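Local coordinates for acireductone dioxygenase (Bacillus anthracis, PDB 4QGL), which probably oxidises the acireductone of the methionine salvage pathway with molecular oxygen, giving products that depend on whether iron or nickel is bound, at residues Q7-I10 with T15-E18; P44-N49 with A58-V63; A69-S72 with G76-A79; I83-S88 with D93-N98; I119-G124 with F129-L134. All coordinates share one frame; numbering follows the deposited sequence.

Contact 1: Q7-I10 with T15-E18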
# COMPACT_ATOMS: atom_id res chain seq x y z
N GLN A 7 4.77 0.31 10.55
CA GLN A 7 5.82 -0.34 11.31
C GLN A 7 6.48 -1.46 10.51
O GLN A 7 5.92 -1.95 9.53
CB GLN A 7 5.24 -0.84 12.62
CG GLN A 7 4.58 0.28 13.36
CD GLN A 7 4.24 -0.05 14.78
OE1 GLN A 7 4.00 -1.21 15.13
NE2 GLN A 7 4.23 0.96 15.63
N ILE A 8 7.69 -1.83 10.92
CA ILE A 8 8.46 -2.83 10.23
C ILE A 8 8.75 -3.97 11.15
O ILE A 8 9.09 -3.77 12.28
CB ILE A 8 9.79 -2.26 9.73
CG1 ILE A 8 9.51 -1.22 8.65
CG2 ILE A 8 10.69 -3.38 9.19
CD1 ILE A 8 10.57 -0.19 8.63
N ARG A 9 8.61 -5.18 10.61
CA ARG A 9 9.03 -6.42 11.23
C ARG A 9 10.05 -7.13 10.34
O ARG A 9 9.75 -7.48 9.23
CB ARG A 9 7.83 -7.32 11.44
CG ARG A 9 7.96 -8.25 12.63
CD ARG A 9 8.26 -9.66 12.22
NE ARG A 9 7.28 -10.12 11.25
CZ ARG A 9 7.42 -11.19 10.47
NH1 ARG A 9 6.47 -11.48 9.58
NH2 ARG A 9 8.50 -11.98 10.57
N ILE A 10 11.27 -7.31 10.84
CA ILE A 10 12.31 -7.96 10.07
C ILE A 10 12.16 -9.46 10.21
O ILE A 10 11.90 -9.92 11.29
CB ILE A 10 13.70 -7.48 10.51
CG1 ILE A 10 13.84 -5.98 10.21
CG2 ILE A 10 14.82 -8.21 9.79
CD1 ILE A 10 13.99 -5.17 11.47
N THR A 15 12.60 -9.03 14.84
CA THR A 15 12.68 -7.74 15.52
C THR A 15 11.78 -6.66 14.88
O THR A 15 11.48 -6.73 13.71
CB THR A 15 14.14 -7.24 15.54
OG1 THR A 15 14.73 -7.38 14.23
CG2 THR A 15 14.97 -8.04 16.59
N ARG A 16 11.40 -5.67 15.68
CA ARG A 16 10.46 -4.62 15.28
C ARG A 16 11.02 -3.17 15.36
O ARG A 16 11.60 -2.76 16.36
CB ARG A 16 9.19 -4.73 16.15
CG ARG A 16 8.23 -5.85 15.75
CD ARG A 16 6.93 -5.85 16.56
NE ARG A 16 5.92 -4.93 16.04
CZ ARG A 16 5.23 -5.11 14.90
NH1 ARG A 16 5.41 -6.17 14.13
NH2 ARG A 16 4.36 -4.20 14.50
N ILE A 17 10.81 -2.38 14.31
CA ILE A 17 11.10 -0.95 14.37
C ILE A 17 9.77 -0.19 14.39
O ILE A 17 8.98 -0.27 13.47
CB ILE A 17 11.94 -0.49 13.17
CG1 ILE A 17 13.22 -1.29 13.07
CG2 ILE A 17 12.31 0.97 13.27
CD1 ILE A 17 13.65 -1.45 11.63
N GLU A 18 9.54 0.57 15.46
CA GLU A 18 8.28 1.27 15.64
C GLU A 18 8.39 2.80 15.75
O GLU A 18 7.42 3.48 15.55
CB GLU A 18 7.59 0.75 16.90
CG GLU A 18 7.19 -0.71 16.84
CD GLU A 18 6.82 -1.26 18.21
OE1 GLU A 18 5.65 -1.59 18.45
OE2 GLU A 18 7.72 -1.36 19.07
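Gln7 OE1 lies at the edge of the Arg16 guanidinium, slightly tilted from its plane. Arg16 NH2 donates to Gln7 OE1 at 3.1 Å, in the plane of the amide carbonyl and with an N-H...O angle of 149°. The two flat groups are turned 58° to each other. The Arg16 chain bends at chi3 (84°), which brings its guanidinium back toward Gln7 and Arg9. Arg16 NH1 lies obliquely by Arg9 CG, 3.6 Å away. Arg16 NH2 also forms a salt bridge with Glu133 and Arg9 NH1 one with Asp131, both acids of strand 129-134, the neighbour of strand 7-10. Gln7 NE2 lies 3.6 Å from Glu18 CB. Ile8 and Ile17 form an antiparallel hydrogen-bonded pair, with Ile17 N to Ile8 O at 3.0 Å. Ile10 N adds a bond to Thr15 O at 2.9 Å. Arg9 and Arg16 form the non-hydrogen-bonded pair. On the face with Ile8 and Ile17, Ile17 CD1 packs against Ile10 CD1 at 3.7 Å. Ile8 and Ile17 also touch Phe26 of helix 20-29. That face is apolar; the Arg9 and Arg16 face is charged. This is a short beta hairpin at the edge of one cupin sheet, with strand 16-17 outermost.

Contact 2: P44-N49 with A58-V63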
# COMPACT_ATOMS: atom_id res chain seq x y z
N PRO A 44 -16.34 11.18 7.19
CA PRO A 44 -16.63 10.00 7.99
C PRO A 44 -17.48 8.92 7.32
O PRO A 44 -17.25 7.73 7.59
CB PRO A 44 -17.32 10.58 9.23
CG PRO A 44 -16.69 11.93 9.39
CD PRO A 44 -16.56 12.42 7.97
N HIS A 45 -18.39 9.32 6.43
CA HIS A 45 -19.20 8.31 5.75
C HIS A 45 -18.31 7.50 4.81
O HIS A 45 -18.72 6.43 4.38
CB HIS A 45 -20.39 8.92 5.02
CG HIS A 45 -20.06 9.44 3.66
ND1 HIS A 45 -20.34 8.73 2.52
CD2 HIS A 45 -19.49 10.60 3.26
CE1 HIS A 45 -19.94 9.43 1.46
NE2 HIS A 45 -19.42 10.57 1.89
N LEU A 46 -17.10 7.99 4.50
CA LEU A 46 -16.12 7.15 3.76
C LEU A 46 -15.14 6.31 4.60
O LEU A 46 -14.44 5.47 4.04
CB LEU A 46 -15.36 8.00 2.73
CG LEU A 46 -16.28 8.52 1.64
CD1 LEU A 46 -15.50 9.29 0.59
CD2 LEU A 46 -17.03 7.37 1.01
N ASN A 47 -15.07 6.55 5.91
CA ASN A 47 -14.30 5.73 6.85
C ASN A 47 -14.85 4.30 6.98
O ASN A 47 -16.07 4.09 7.08
CB ASN A 47 -14.29 6.36 8.24
CG ASN A 47 -12.98 7.02 8.57
OD1 ASN A 47 -12.25 6.57 9.45
ND2 ASN A 47 -12.67 8.12 7.87
N GLU A 48 -13.95 3.33 6.98
CA GLU A 48 -14.35 1.94 7.06
C GLU A 48 -15.57 1.67 6.19
O GLU A 48 -16.56 1.10 6.63
CB GLU A 48 -14.62 1.54 8.52
CG GLU A 48 -13.39 1.20 9.36
CD GLU A 48 -12.23 0.61 8.56
OE1 GLU A 48 -12.35 -0.52 8.04
OE2 GLU A 48 -11.18 1.27 8.43
N ASN A 49 -15.48 2.08 4.94
CA ASN A 49 -16.55 1.89 4.01
C ASN A 49 -16.01 1.01 2.92
O ASN A 49 -15.07 1.39 2.22
CB ASN A 49 -16.98 3.24 3.46
CG ASN A 49 -18.26 3.18 2.66
OD1 ASN A 49 -18.55 2.18 2.03
ND2 ASN A 49 -19.01 4.26 2.66
N ALA A 58 -14.98 8.43 -6.67
CA ALA A 58 -14.63 9.73 -7.24
C ALA A 58 -14.35 10.73 -6.15
O ALA A 58 -13.46 11.56 -6.28
CB ALA A 58 -15.77 10.22 -8.13
N GLU A 59 -15.10 10.65 -5.07
CA GLU A 59 -14.93 11.55 -3.94
C GLU A 59 -13.63 11.34 -3.20
O GLU A 59 -13.01 12.29 -2.78
CB GLU A 59 -16.04 11.31 -2.95
CG GLU A 59 -16.21 12.46 -1.98
CD GLU A 59 -17.47 12.31 -1.16
OE1 GLU A 59 -17.64 13.13 -0.23
OE2 GLU A 59 -18.28 11.38 -1.43
N ILE A 60 -13.26 10.08 -3.02
CA ILE A 60 -12.03 9.70 -2.36
C ILE A 60 -10.84 10.27 -3.12
O ILE A 60 -9.96 10.91 -2.54
CB ILE A 60 -11.93 8.17 -2.24
CG1 ILE A 60 -12.81 7.70 -1.08
CG2 ILE A 60 -10.49 7.71 -2.00
CD1 ILE A 60 -12.75 6.21 -0.84
N LEU A 61 -10.82 10.04 -4.43
CA LEU A 61 -9.85 10.70 -5.33
C LEU A 61 -9.92 12.24 -5.38
O LEU A 61 -8.93 12.90 -5.65
CB LEU A 61 -10.02 10.16 -6.74
CG LEU A 61 -9.69 8.67 -6.91
CD1 LEU A 61 -10.02 8.27 -8.33
CD2 LEU A 61 -8.24 8.38 -6.54
N ALA A 62 -11.07 12.82 -5.12
CA ALA A 62 -11.11 14.26 -4.99
C ALA A 62 -10.44 14.79 -3.74
O ALA A 62 -9.81 15.84 -3.78
CB ALA A 62 -12.55 14.75 -5.06
N VAL A 63 -10.60 14.12 -2.61
CA VAL A 63 -10.06 14.60 -1.35
C VAL A 63 -8.54 14.59 -1.32
O VAL A 63 -7.94 15.51 -0.81
CB VAL A 63 -10.63 13.81 -0.16
CG1 VAL A 63 -10.12 14.32 1.16
CG2 VAL A 63 -12.14 13.93 -0.12
O HOH W 1 -19.29 13.75 1.48
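Leu46 reaches from the 3-10 segment 44-46 to helix 54-63. Its CB points toward the helix, and CG lies over one face of the neighbouring His45 ring, toward the rim. With CG anti to its own carbonyl carbon (chi1 -65°) and chi2 extended, CD1 becomes the touching tip. It meets Ile60 CG1 at 3.5 Å. It also lies against the side of Glu59, 4.0 Å from Glu59 CD. Glu59 is extended, which carries its carboxylate past Leu46 to the His45 ring. There Glu59 OE2 sits at the ring edge, 3.6 Å from His45 NE2, with the ring and carboxylate planes 43° apart. No direct hydrogen bond forms. A water joins them instead, lying 3.2 Å from His45 NE2 and donating to Glu59 OE1. The loop is braced from within: Asn49 ND2 donates to His45 O at 2.8 Å, in the carbonyl plane. Deeper in, Ile60 rests on Ile161 of strand 158-164, while Pro43 packs on Glu59. The contact thus has an apolar inner part and a polar outer part. Nearby Glu59 would probably stabilise a protonated His45, but the link through water suggests a weaker coupling than a direct salt bridge would give.

Contact 3: A69-S72 with G76-A79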
# COMPACT_ATOMS: atom_id res chain seq x y z
N ALA A 69 -1.38 14.58 -6.95
CA ALA A 69 -0.67 15.36 -7.93
C ALA A 69 0.81 15.47 -7.59
O ALA A 69 1.66 15.40 -8.46
CB ALA A 69 -1.27 16.76 -8.05
N ASP A 70 1.11 15.68 -6.31
CA ASP A 70 2.49 15.90 -5.87
C ASP A 70 3.35 14.66 -6.05
O ASP A 70 4.45 14.74 -6.56
CB ASP A 70 2.54 16.37 -4.41
CG ASP A 70 1.95 17.80 -4.21
OD1 ASP A 70 1.79 18.60 -5.18
OD2 ASP A 70 1.66 18.12 -3.02
N VAL A 71 2.82 13.53 -5.61
CA VAL A 71 3.47 12.24 -5.77
C VAL A 71 3.50 11.77 -7.25
O VAL A 71 4.48 11.15 -7.69
CB VAL A 71 2.89 11.17 -4.78
CG1 VAL A 71 1.53 10.64 -5.21
CG2 VAL A 71 3.85 10.02 -4.60
N SER A 72 2.47 12.08 -8.03
CA SER A 72 2.50 11.73 -9.42
C SER A 72 3.52 12.55 -10.20
O SER A 72 4.11 12.04 -11.12
CB SER A 72 1.13 11.88 -10.02
OG SER A 72 0.27 10.91 -9.47
N GLY A 76 6.70 10.67 -11.40
CA GLY A 76 6.37 10.30 -12.78
C GLY A 76 5.22 9.33 -13.01
O GLY A 76 5.22 8.62 -13.99
N TYR A 77 4.22 9.31 -12.15
CA TYR A 77 3.04 8.44 -12.35
C TYR A 77 1.96 9.15 -13.18
O TYR A 77 2.01 10.36 -13.33
CB TYR A 77 2.47 7.97 -10.99
CG TYR A 77 3.53 7.39 -10.08
CD1 TYR A 77 4.53 6.57 -10.60
CD2 TYR A 77 3.56 7.68 -8.74
CE1 TYR A 77 5.53 6.04 -9.80
CE2 TYR A 77 4.56 7.16 -7.91
CZ TYR A 77 5.54 6.32 -8.44
OH TYR A 77 6.54 5.77 -7.62
N LYS A 78 0.98 8.40 -13.69
CA LYS A 78 -0.04 8.92 -14.62
C LYS A 78 -1.51 8.70 -14.24
O LYS A 78 -2.32 9.61 -14.33
CB LYS A 78 0.16 8.31 -16.02
CG LYS A 78 1.60 8.30 -16.47
CD LYS A 78 1.75 8.35 -17.98
CE LYS A 78 3.22 8.62 -18.33
NZ LYS A 78 3.44 8.78 -19.79
N ALA A 79 -1.86 7.49 -13.86
CA ALA A 79 -3.25 7.12 -13.66
C ALA A 79 -3.46 6.63 -12.25
O ALA A 79 -2.50 6.28 -11.57
CB ALA A 79 -3.61 6.04 -14.65
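The C-terminal end of helix 65-75 is closed by a glycine C-cap that resembles a Schellman motif. Ser72 O accepts from Tyr77 N at 2.9 Å, in the carbonyl plane and on a lone pair. The bond is bent, with an N-H...O angle of 131°. Gly76 N also lies 2.9 Å from Ser72 O, but that bond is weak. Gly76 is the first residue to leave the helical conformation. Its phi is positive (84°), a conformation that glycine adopts readily. The chain then turns toward strand 79-85. Lys78 and Ala79 both face Phe164, forming a classic beta bulge where the chain joins the sheet. Tyr77 points back toward the helix. Its CG is anti to the carbonyl carbon (chi1 -50°), which sets the ring obliquely beside Val71 O, with Tyr77 CD2 3.7 Å from that oxygen. Val71 CG2 approaches Tyr77 CE2 at 4.4 Å. Nearer the backbone, Ser72 OG is 4.0 Å from Tyr77 CB, and that hydroxyl is hydrogen-bonded to Ile68 O. Ile163 packs on Val71, Ser72 and Tyr77, while the Tyr77 hydroxyl is hydrogen-bonded to Ser141 and to Asp108, a residue predicted to help transmit local conformational changes.

Contact 4: I83-S88 with D93-N98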
# COMPACT_ATOMS: atom_id res chain seq x y z
N ILE A 83 -9.54 0.51 -5.34
CA ILE A 83 -10.01 -0.85 -5.18
C ILE A 83 -10.37 -1.16 -3.72
O ILE A 83 -9.83 -0.57 -2.80
CB ILE A 83 -9.01 -1.85 -5.80
CG1 ILE A 83 -7.59 -1.64 -5.31
CG2 ILE A 83 -9.01 -1.68 -7.31
CD1 ILE A 83 -7.21 -2.50 -4.15
N SER A 84 -11.33 -2.05 -3.54
CA SER A 84 -11.57 -2.61 -2.22
C SER A 84 -11.70 -4.13 -2.23
O SER A 84 -12.25 -4.69 -3.15
CB SER A 84 -12.79 -1.99 -1.58
OG SER A 84 -13.96 -2.47 -2.16
N LEU A 85 -11.17 -4.76 -1.18
CA LEU A 85 -11.20 -6.21 -0.97
C LEU A 85 -11.77 -6.47 0.39
O LEU A 85 -11.48 -5.73 1.32
CB LEU A 85 -9.79 -6.79 -1.02
CG LEU A 85 -9.11 -6.71 -2.39
CD1 LEU A 85 -7.66 -7.12 -2.30
CD2 LEU A 85 -9.83 -7.56 -3.41
N SER A 86 -12.60 -7.50 0.51
CA SER A 86 -13.17 -7.92 1.80
C SER A 86 -13.64 -9.38 1.71
O SER A 86 -13.59 -9.97 0.63
CB SER A 86 -14.30 -7.00 2.25
OG SER A 86 -15.32 -6.91 1.27
N ASN A 87 -14.04 -9.98 2.83
CA ASN A 87 -14.42 -11.41 2.89
C ASN A 87 -15.55 -11.72 1.92
O ASN A 87 -15.60 -12.81 1.35
CB ASN A 87 -14.87 -11.83 4.30
CG ASN A 87 -13.78 -12.56 5.09
OD1 ASN A 87 -12.70 -12.88 4.58
ND2 ASN A 87 -14.06 -12.82 6.35
N SER A 88 -16.44 -10.75 1.75
CA SER A 88 -17.58 -10.81 0.85
C SER A 88 -17.24 -10.83 -0.67
O SER A 88 -17.99 -11.40 -1.47
CB SER A 88 -18.49 -9.63 1.19
OG SER A 88 -17.82 -8.70 2.05
N ASP A 93 -10.09 -15.54 -2.62
CA ASP A 93 -9.01 -16.52 -2.50
C ASP A 93 -8.22 -16.66 -3.77
O ASP A 93 -6.99 -16.71 -3.76
CB ASP A 93 -9.59 -17.89 -2.18
CG ASP A 93 -10.11 -18.00 -0.75
OD1 ASP A 93 -9.66 -17.19 0.10
OD2 ASP A 93 -10.97 -18.91 -0.50
N GLU A 94 -8.95 -16.77 -4.85
CA GLU A 94 -8.37 -17.00 -6.15
C GLU A 94 -7.78 -15.72 -6.75
O GLU A 94 -7.18 -15.77 -7.80
CB GLU A 94 -9.43 -17.59 -7.06
CG GLU A 94 -9.91 -18.98 -6.64
CD GLU A 94 -11.18 -19.00 -5.78
OE1 GLU A 94 -11.48 -17.98 -5.12
OE2 GLU A 94 -11.87 -20.04 -5.76
N LEU A 95 -7.96 -14.59 -6.08
CA LEU A 95 -7.37 -13.31 -6.48
C LEU A 95 -6.05 -13.08 -5.75
O LEU A 95 -5.02 -12.87 -6.37
CB LEU A 95 -8.40 -12.20 -6.18
CG LEU A 95 -8.11 -10.72 -6.41
CD1 LEU A 95 -7.48 -10.08 -5.17
CD2 LEU A 95 -7.23 -10.48 -7.63
N LEU A 96 -6.11 -13.17 -4.43
CA LEU A 96 -5.00 -12.94 -3.50
C LEU A 96 -3.77 -13.82 -3.68
O LEU A 96 -2.64 -13.41 -3.43
CB LEU A 96 -5.51 -13.19 -2.09
CG LEU A 96 -6.48 -12.14 -1.57
CD1 LEU A 96 -7.10 -12.65 -0.27
CD2 LEU A 96 -5.80 -10.79 -1.37
N ILE A 97 -4.01 -15.05 -4.11
CA ILE A 97 -2.94 -15.99 -4.40
C ILE A 97 -2.03 -15.50 -5.54
O ILE A 97 -0.92 -15.98 -5.76
CB ILE A 97 -3.52 -17.41 -4.67
CG1 ILE A 97 -2.42 -18.48 -4.65
CG2 ILE A 97 -4.37 -17.43 -5.95
CD1 ILE A 97 -1.57 -18.53 -3.37
N ASN A 98 -2.50 -14.50 -6.27
CA ASN A 98 -1.62 -13.83 -7.21
C ASN A 98 -0.65 -12.84 -6.57
O ASN A 98 0.42 -12.59 -7.12
CB ASN A 98 -2.44 -13.18 -8.33
CG ASN A 98 -3.19 -14.21 -9.13
OD1 ASN A 98 -2.66 -15.29 -9.45
ND2 ASN A 98 -4.44 -13.91 -9.46
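Strand 83-85 and helix 93-96 meet only through side chains. Their backbones stay well apart, with the closest pair of CA atoms, Leu85 CA and Leu96 CA, 9.5 Å from each other. No hydrogen bond crosses between the segments. Leu85 points toward the helix and carries the whole strand side of the contact. Both its methyls meet Leu95 CD1, and its CD1 also reaches Leu96. Leu85 CD2 meets Leu95 CD1 at 3.9 Å, and the two leucines reach toward each other tip to tip. Leu85 CD1 lies 4.1 Å from Leu95 CD1 and 4.2 Å from Leu96 CD2. Leu95 has CG anti to the backbone N (chi1 177°), which extends the side chain toward the strand. Leu96 instead starts to one side, and its CD2 methyl swings in. The area buried is small, 91 Å², and all of the contact is apolar. After the strand, the OG atoms of Ser86 and Ser88 share a hydrogen bond at 3.2 Å. Leu85 is bonded through its backbone to Val158 of strand 158-164, the neighbour of edge strand 79-85 in its sheet. Leu96 also packs on Leu152 and Arg156. The short helix 92-96 thus packs against the end of that edge strand and against the loop leading into strand 158-164.

Contact 5: I119-G124 with F129-L134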
# COMPACT_ATOMS: atom_id res chain seq x y z
N ILE A 119 -0.18 -5.81 4.43
CA ILE A 119 1.23 -6.01 4.73
C ILE A 119 1.96 -6.20 3.42
O ILE A 119 1.62 -7.08 2.67
CB ILE A 119 1.50 -7.27 5.59
CG1 ILE A 119 0.70 -7.28 6.88
CG2 ILE A 119 2.98 -7.28 5.98
CD1 ILE A 119 0.49 -8.67 7.45
N PHE A 120 2.97 -5.38 3.17
CA PHE A 120 3.90 -5.68 2.11
C PHE A 120 5.15 -6.32 2.65
O PHE A 120 5.74 -5.82 3.59
CB PHE A 120 4.31 -4.42 1.38
CG PHE A 120 3.39 -4.09 0.24
CD1 PHE A 120 3.48 -4.78 -0.94
CD2 PHE A 120 2.43 -3.08 0.35
CE1 PHE A 120 2.63 -4.51 -1.98
CE2 PHE A 120 1.58 -2.80 -0.69
CZ PHE A 120 1.69 -3.52 -1.86
N ALA A 121 5.57 -7.41 2.02
CA ALA A 121 6.79 -8.10 2.44
C ALA A 121 7.86 -7.87 1.38
O ALA A 121 7.75 -8.38 0.27
CB ALA A 121 6.53 -9.61 2.62
N ILE A 122 8.93 -7.16 1.74
CA ILE A 122 9.89 -6.69 0.75
C ILE A 122 11.27 -7.25 1.04
O ILE A 122 11.72 -7.29 2.20
CB ILE A 122 9.91 -5.15 0.67
CG1 ILE A 122 8.52 -4.65 0.27
CG2 ILE A 122 10.89 -4.67 -0.39
CD1 ILE A 122 8.15 -3.31 0.86
N GLU A 123 11.90 -7.74 -0.02
CA GLU A 123 13.25 -8.29 0.08
C GLU A 123 14.16 -7.10 0.16
O GLU A 123 14.23 -6.31 -0.77
CB GLU A 123 13.59 -9.15 -1.14
CG GLU A 123 14.96 -9.81 -1.11
CD GLU A 123 15.17 -10.74 -2.32
OE1 GLU A 123 15.13 -10.24 -3.48
OE2 GLU A 123 15.37 -11.98 -2.14
N GLY A 124 14.85 -6.97 1.28
CA GLY A 124 15.80 -5.89 1.48
C GLY A 124 17.07 -6.10 0.69
O GLY A 124 17.40 -7.21 0.29
N PHE A 129 14.02 -10.34 4.20
CA PHE A 129 12.69 -9.84 4.01
C PHE A 129 12.27 -9.03 5.20
O PHE A 129 12.62 -9.39 6.32
CB PHE A 129 11.71 -10.98 3.78
CG PHE A 129 11.53 -11.33 2.34
CD1 PHE A 129 12.45 -12.12 1.69
CD2 PHE A 129 10.46 -10.80 1.63
CE1 PHE A 129 12.30 -12.40 0.35
CE2 PHE A 129 10.29 -11.07 0.29
CZ PHE A 129 11.20 -11.88 -0.35
N PHE A 130 11.55 -7.93 4.95
CA PHE A 130 10.94 -7.22 6.04
C PHE A 130 9.50 -6.92 5.66
O PHE A 130 9.14 -6.94 4.49
CB PHE A 130 11.72 -5.95 6.36
CG PHE A 130 11.75 -4.94 5.24
CD1 PHE A 130 12.85 -4.88 4.38
CD2 PHE A 130 10.71 -4.06 5.05
CE1 PHE A 130 12.88 -3.99 3.34
CE2 PHE A 130 10.75 -3.13 4.03
CZ PHE A 130 11.83 -3.10 3.16
N ASP A 131 8.66 -6.73 6.67
CA ASP A 131 7.26 -6.40 6.48
C ASP A 131 7.15 -4.91 6.61
O ASP A 131 7.82 -4.31 7.42
CB ASP A 131 6.38 -6.97 7.61
CG ASP A 131 6.11 -8.46 7.49
OD1 ASP A 131 6.39 -9.06 6.43
OD2 ASP A 131 5.61 -9.02 8.49
N VAL A 132 6.28 -4.31 5.84
CA VAL A 132 5.78 -3.03 6.20
C VAL A 132 4.33 -3.26 6.44
O VAL A 132 3.60 -3.75 5.56
CB VAL A 132 5.98 -1.98 5.09
CG1 VAL A 132 5.66 -0.60 5.63
CG2 VAL A 132 7.42 -2.02 4.61
N GLU A 133 3.89 -2.91 7.64
CA GLU A 133 2.49 -3.03 8.00
C GLU A 133 1.86 -1.66 7.96
O GLU A 133 2.30 -0.74 8.66
CB GLU A 133 2.36 -3.59 9.40
CG GLU A 133 3.15 -4.87 9.63
CD GLU A 133 3.25 -5.16 11.12
OE1 GLU A 133 2.98 -4.24 11.91
OE2 GLU A 133 3.59 -6.29 11.53
N LEU A 134 0.79 -1.55 7.20
CA LEU A 134 0.29 -0.25 6.85
C LEU A 134 -0.99 0.10 7.57
O LEU A 134 -1.87 -0.75 7.72
CB LEU A 134 0.02 -0.22 5.34
CG LEU A 134 1.20 -0.58 4.46
CD1 LEU A 134 0.76 -0.60 3.02
CD2 LEU A 134 2.35 0.39 4.64
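Four backbone hydrogen bonds join segments 119-124 and 129-134. Phe120 and Val132 form one hydrogen-bonded pair: Val132 N to Phe120 O is 2.8 Å, and Phe120 N donates back to Val132 O. Ile122 and Phe130 form the other, with Ile122 N to Phe130 O at 2.8 Å and the return bond from Phe130 N to Ile122 O. Ile119 with Glu133, Ala121 with Asp131 and Glu123 with Phe129 are the non-hydrogen-bonded pairs. Ile119 CG2 rests against the Asp131 carboxylate, 3.7 Å from its CG. That carboxylate, paired with Arg9, is also hydrogen-bonded through OD1 to His11 NE2. This is an antiparallel beta hairpin in the middle of one of the two sheets of the cupin fold, lying between strands 7-10 and 148-151. On the face with Ala121 and Asp131, Glu123 CB lies over the Phe129 ring, 3.9 Å from its centroid, a CH-pi contact. At the edge of this ring, Phe129 CE2 is 3.7 Å from Ala121 O. On the opposite sheet face, Phe130 has CG between its backbone N and carbonyl carbon (chi1 63°), which folds the ring back across Ile122. Ile122 O sits above the ring face, 3.4 Å from Phe130 CD1, and Ile122 CB makes a CH-pi contact over the ring. Gly124 CA lies at the ring edge. Ile122 CD1 meets Val132 CG2 at 4.0 Å, and Leu134 CD1 comes to the edge of the Phe120 ring. Phe120 also touches Glu109 and His148, both ligands of a bound cadmium ion.

In the fold
Contact 5 is the buried core of the set, and contact 1 is a surface hairpin. They hold neighbouring strands of the same sheet. Their centres are 9 Å apart, and the Arg9-Asp131 and Arg16-Glu133 salt bridges tie them together. Both rely on backbone bonds between strands. Contacts 2, 3 and 4 are partly buried and lie around the other sheet, where helices or loops pack. Contact 2 combines apolar packing with a water bridge, contact 3 caps a helix, and contact 4 is purely apolar. Contacts 3 and 4 adjoin in sequence through strand 79-85, yet their centres are 26 Å apart. Contacts 2 and 3 involve consecutive helices, 54-63 and 65-75.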